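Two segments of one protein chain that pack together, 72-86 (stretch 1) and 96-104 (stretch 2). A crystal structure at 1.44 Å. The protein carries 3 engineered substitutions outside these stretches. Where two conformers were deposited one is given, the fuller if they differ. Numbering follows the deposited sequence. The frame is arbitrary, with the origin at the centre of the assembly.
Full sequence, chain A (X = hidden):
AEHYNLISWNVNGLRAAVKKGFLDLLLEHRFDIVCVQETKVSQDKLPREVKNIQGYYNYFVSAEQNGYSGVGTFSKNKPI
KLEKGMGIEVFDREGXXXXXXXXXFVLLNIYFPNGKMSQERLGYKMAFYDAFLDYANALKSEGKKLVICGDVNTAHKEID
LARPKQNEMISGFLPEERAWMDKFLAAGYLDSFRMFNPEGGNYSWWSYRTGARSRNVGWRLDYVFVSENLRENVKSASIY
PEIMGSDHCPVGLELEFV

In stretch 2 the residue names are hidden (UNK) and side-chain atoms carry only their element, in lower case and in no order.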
# COMPACT_ATOMS: atom_id res chain seq x y z
N GLY A 72 0.09 -5.89 7.34
CA GLY A 72 0.15 -7.36 7.29
C GLY A 72 -0.01 -7.83 5.86
O GLY A 72 -0.59 -7.14 5.00
N THR A 73 0.52 -9.02 5.62
CA THR A 73 0.47 -9.67 4.31
C THR A 73 0.02 -11.09 4.50
O THR A 73 0.55 -11.85 5.28
CB THR A 73 1.85 -9.66 3.66
OG1 THR A 73 2.19 -8.31 3.39
CG2 THR A 73 1.89 -10.46 2.34
N PHE A 74 -1.01 -11.44 3.74
CA PHE A 74 -1.49 -12.82 3.58
C PHE A 74 -1.10 -13.36 2.22
O PHE A 74 -1.25 -12.65 1.23
CB PHE A 74 -3.03 -12.87 3.66
CG PHE A 74 -3.60 -12.37 4.94
CD1 PHE A 74 -3.80 -10.98 5.14
CD2 PHE A 74 -3.99 -13.26 5.91
CE1 PHE A 74 -4.38 -10.52 6.33
CE2 PHE A 74 -4.56 -12.82 7.11
CZ PHE A 74 -4.75 -11.43 7.29
N SER A 75 -0.65 -14.61 2.14
CA SER A 75 -0.36 -15.17 0.82
C SER A 75 -0.63 -16.64 0.83
O SER A 75 -0.37 -17.38 1.80
CB SER A 75 1.09 -14.86 0.34
OG SER A 75 2.04 -15.30 1.25
N LYS A 76 -1.08 -17.12 -0.32
CA LYS A 76 -1.30 -18.55 -0.48
C LYS A 76 0.02 -19.33 -0.46
O LYS A 76 0.06 -20.45 0.06
CB LYS A 76 -2.07 -18.86 -1.79
CG LYS A 76 -3.47 -18.28 -1.78
CD LYS A 76 -4.29 -18.76 -3.00
CE LYS A 76 -5.67 -18.14 -3.01
NZ LYS A 76 -6.50 -18.80 -4.09
N ASN A 77 1.07 -18.73 -1.02
CA ASN A 77 2.41 -19.33 -1.02
C ASN A 77 3.25 -18.80 0.15
O ASN A 77 3.12 -17.64 0.52
CB ASN A 77 3.13 -19.03 -2.33
CG ASN A 77 2.53 -19.79 -3.52
OD1 ASN A 77 1.90 -20.83 -3.36
ND2 ASN A 77 2.73 -19.25 -4.71
N LYS A 78 4.12 -19.66 0.68
CA LYS A 78 4.99 -19.26 1.79
C LYS A 78 6.13 -18.42 1.24
O LYS A 78 6.78 -18.82 0.29
CB LYS A 78 5.56 -20.48 2.53
CG LYS A 78 6.32 -20.07 3.79
CD LYS A 78 7.19 -21.20 4.35
CE LYS A 78 6.34 -22.33 4.83
NZ LYS A 78 7.21 -23.28 5.60
N PRO A 79 6.34 -17.25 1.82
CA PRO A 79 7.51 -16.48 1.41
C PRO A 79 8.80 -17.21 1.63
O PRO A 79 8.92 -17.99 2.58
CB PRO A 79 7.50 -15.27 2.35
CG PRO A 79 6.14 -15.21 2.95
CD PRO A 79 5.58 -16.60 2.90
N ILE A 80 9.80 -16.91 0.82
CA ILE A 80 11.14 -17.43 1.06
C ILE A 80 11.98 -16.55 1.98
O ILE A 80 13.04 -16.98 2.42
CB ILE A 80 11.93 -17.66 -0.26
CG1 ILE A 80 12.14 -16.36 -1.01
CG2 ILE A 80 11.14 -18.58 -1.20
CD1 ILE A 80 12.89 -16.60 -2.37
N LYS A 81 11.51 -15.34 2.27
CA LYS A 81 12.19 -14.41 3.21
C LYS A 81 11.14 -13.45 3.72
O LYS A 81 10.23 -13.04 2.99
CB LYS A 81 13.32 -13.63 2.50
CG LYS A 81 14.22 -12.83 3.42
CD LYS A 81 15.44 -12.22 2.64
CE LYS A 81 16.72 -12.47 3.45
NZ LYS A 81 16.63 -11.92 4.85
N LEU A 82 11.30 -13.11 5.00
CA LEU A 82 10.39 -12.23 5.71
C LEU A 82 11.25 -11.20 6.43
O LEU A 82 12.13 -11.62 7.21
CB LEU A 82 9.54 -13.05 6.71
CG LEU A 82 8.75 -12.23 7.74
CD1 LEU A 82 7.62 -11.48 7.03
CD2 LEU A 82 8.22 -13.24 8.73
N GLU A 83 10.99 -9.91 6.21
CA GLU A 83 11.70 -8.88 6.97
C GLU A 83 10.75 -7.79 7.38
O GLU A 83 9.99 -7.26 6.54
CB GLU A 83 12.88 -8.28 6.16
CG GLU A 83 13.87 -9.33 5.78
CD GLU A 83 15.14 -8.77 5.17
OE1 GLU A 83 15.24 -7.54 5.02
OE2 GLU A 83 16.05 -9.56 4.87
N LYS A 84 10.76 -7.55 8.68
CA LYS A 84 9.91 -6.53 9.25
C LYS A 84 10.80 -5.33 9.42
O LYS A 84 11.72 -5.33 10.25
CB LYS A 84 9.29 -7.02 10.56
CG LYS A 84 8.35 -8.19 10.33
CD LYS A 84 7.91 -8.86 11.61
CE LYS A 84 6.91 -9.97 11.34
NZ LYS A 84 6.37 -10.62 12.58
N GLY A 85 10.61 -4.36 8.53
CA GLY A 85 11.23 -3.07 8.65
C GLY A 85 12.36 -2.97 7.63
O GLY A 85 12.87 -3.99 7.08
N MET A 86 12.79 -1.74 7.41
CA MET A 86 13.91 -1.46 6.51
C MET A 86 15.28 -1.60 7.15
O MET A 86 16.31 -1.50 6.47
CB MET A 86 13.80 -0.03 5.95
CG MET A 86 12.68 0.14 5.00
SD MET A 86 12.56 1.84 4.29
CE MET A 86 11.79 2.80 5.62
N UNK A 96 5.45 0.12 9.77
CA UNK A 96 4.91 0.57 8.50
C UNK A 96 5.37 -0.22 7.30
O UNK A 96 4.94 0.09 6.20
c UNK A 96 4.78 3.01 9.22
c UNK A 96 5.35 2.03 8.25
n UNK A 96 2.74 5.38 8.65
c UNK A 96 3.45 5.68 9.74
n UNK A 96 4.68 5.26 9.85
c UNK A 96 5.32 4.40 8.89
n UNK A 96 2.91 6.44 10.71
N UNK A 97 6.24 -1.22 7.49
CA UNK A 97 6.97 -1.81 6.37
C UNK A 97 7.11 -3.29 6.60
O UNK A 97 7.67 -3.73 7.61
c UNK A 97 9.20 -1.61 5.16
c UNK A 97 9.92 -2.77 5.27
c UNK A 97 10.20 -1.21 2.96
c UNK A 97 9.32 -0.82 4.00
c UNK A 97 8.34 -1.14 6.27
c UNK A 97 10.89 -2.40 3.08
c UNK A 97 10.82 -3.18 4.20
N UNK A 98 6.65 -4.05 5.63
CA UNK A 98 6.77 -5.51 5.69
C UNK A 98 7.20 -6.08 4.36
O UNK A 98 6.48 -5.90 3.34
c UNK A 98 6.27 -8.06 7.26
c UNK A 98 3.90 -8.04 6.59
c UNK A 98 5.42 -6.09 6.16
c UNK A 98 5.34 -7.60 6.24
N UNK A 99 8.34 -6.74 4.34
CA UNK A 99 8.89 -7.39 3.15
C UNK A 99 8.66 -8.87 3.19
O UNK A 99 8.99 -9.57 4.17
n UNK A 99 13.28 -8.39 1.00
n UNK A 99 15.27 -7.35 1.34
c UNK A 99 12.54 -7.47 1.88
c UNK A 99 11.09 -7.88 1.98
n UNK A 99 15.15 -9.22 0.03
c UNK A 99 14.57 -8.30 0.80
c UNK A 99 10.38 -7.07 3.05
N UNK A 100 8.11 -9.40 2.10
CA UNK A 100 8.00 -10.85 1.90
C UNK A 100 8.53 -11.16 0.50
O UNK A 100 8.00 -10.62 -0.48
o UNK A 100 5.70 -10.51 1.20
c UNK A 100 6.05 -11.22 3.48
c UNK A 100 6.52 -11.33 2.04
N UNK A 101 9.52 -12.03 0.40
CA UNK A 101 10.08 -12.41 -0.90
C UNK A 101 9.38 -13.65 -1.38
O UNK A 101 9.19 -14.59 -0.59
o UNK A 101 13.62 -11.56 -0.55
c UNK A 101 12.39 -11.45 -0.46
o UNK A 101 11.82 -10.38 -0.18
c UNK A 101 11.59 -12.69 -0.81
N UNK A 102 9.07 -13.68 -2.68
CA UNK A 102 8.58 -14.91 -3.32
C UNK A 102 9.56 -15.35 -4.39
O UNK A 102 10.56 -14.66 -4.67
c UNK A 102 5.14 -12.61 -1.40
c UNK A 102 4.86 -14.95 -0.85
c UNK A 102 7.17 -14.68 -3.87
c UNK A 102 4.59 -13.61 -0.60
c UNK A 102 5.96 -12.97 -2.48
c UNK A 102 6.24 -14.30 -2.76
o UNK A 102 3.83 -13.28 0.50
c UNK A 102 5.67 -15.30 -1.95
N UNK A 103 9.33 -16.53 -4.99
CA UNK A 103 10.30 -17.01 -5.96
C UNK A 103 10.43 -16.02 -7.11
O UNK A 103 11.53 -15.87 -7.62
o UNK A 103 11.30 -20.74 -4.07
c UNK A 103 9.91 -18.39 -6.53
c UNK A 103 9.87 -19.52 -5.52
c UNK A 103 11.24 -19.90 -5.00
o UNK A 103 12.26 -19.37 -5.50
N UNK A 104 9.35 -15.34 -7.48
CA UNK A 104 9.36 -14.51 -8.68
C UNK A 104 9.54 -13.02 -8.44
O UNK A 104 9.77 -12.26 -9.40
c UNK A 104 7.95 -16.14 -10.04
c UNK A 104 8.06 -14.72 -9.46
o UNK A 104 7.02 -16.86 -9.61
o UNK A 104 8.79 -16.46 -10.90
O HOH W 1 4.72 -8.02 2.31

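Position 96 carries three carbons, a nitrogen, and a carbon bearing two more nitrogens, a guanidinium; its end leads away from stretch 1 and touches nothing there. It is Arg-96.

At position 97 one carbon leads to a ring of six carbons without a heteroatom. Met-86 CG lies over one face of the ring, 3.5 Å from its centroid. This is Phe-97, whose backbone O accepts a weak bond from Gly-85 N (3.1 Å).

Position 98 has four carbons, forked at the second, which fits leucine rather than isoleucine. Its two terminal carbons reach different neighbours: one lies 3.7 Å from Leu-82 CD1, the other 3.6 Å from Thr-73 OG1. Leu-98 thus fills space between the adjacent strand and strand 72-75.

The side chain at 99 is again three carbons, a nitrogen and a carbon with two nitrogens, here fully extended. Lys-81 CD and Glu-83 CD lie over one face of the guanidinium. The residue is Arg-99. Its NH1 is 3.7 Å from Glu-83 OE1, a long salt bridge in which the oxygen stands well out of the guanidinium plane, so charge rather than a directed N-H links them.

At 100, CB carries one oxygen and one carbon; the carbon is 3.9 Å from Leu-82 CD1. This is Thr-100. A water joins its OG1 (2.9 Å) to Thr-73 OG1 (2.8 Å) and also donates to Leu-98 O (2.9 Å).

Position 101 shows two carbons, the second with two oxygens, and its CB is 3.7 Å from Ile-80 CG1. The short carboxylate identifies Asp-101, which pairs with the arginine two positions earlier: Arg-99 NE to Asp-101 OD1 is 2.7 Å, and Arg-99 NH2 to Asp-101 OD2 is 2.9 Å.

Position 102 has one carbon and a six-carbon ring bearing an oxygen, which lies 2.8 Å from Ser-75 OG. It is Tyr-102, and its OH donates to that serine, whose OG in turn donates to Asn-77 O (2.7 Å).

Three carbons, the third with two oxygens, mark 103; one of the oxygens approaches Ile-80. This is Glu-103, with OE2 3.6 Å from Ile-80 CG2. Position 104, with two carbons and a terminal pair of oxygens, is Asp-104, out of reach of stretch 1.

The contact rests on antiparallel pairing of strands 81-84 and 97-101. Glu-83 and Arg-99 exchange backbone bonds, Glu-83 N to Arg-99 O 2.9 Å and Glu-83 O to Arg-99 N 2.8 Å. Alternation puts Leu-82, Lys-84, Leu-98 and Thr-100 on one face, and the charged Lys-81, Glu-83, Arg-99 and Asp-101 on the other.

Stretch 2 96-104: RFLRTDYED
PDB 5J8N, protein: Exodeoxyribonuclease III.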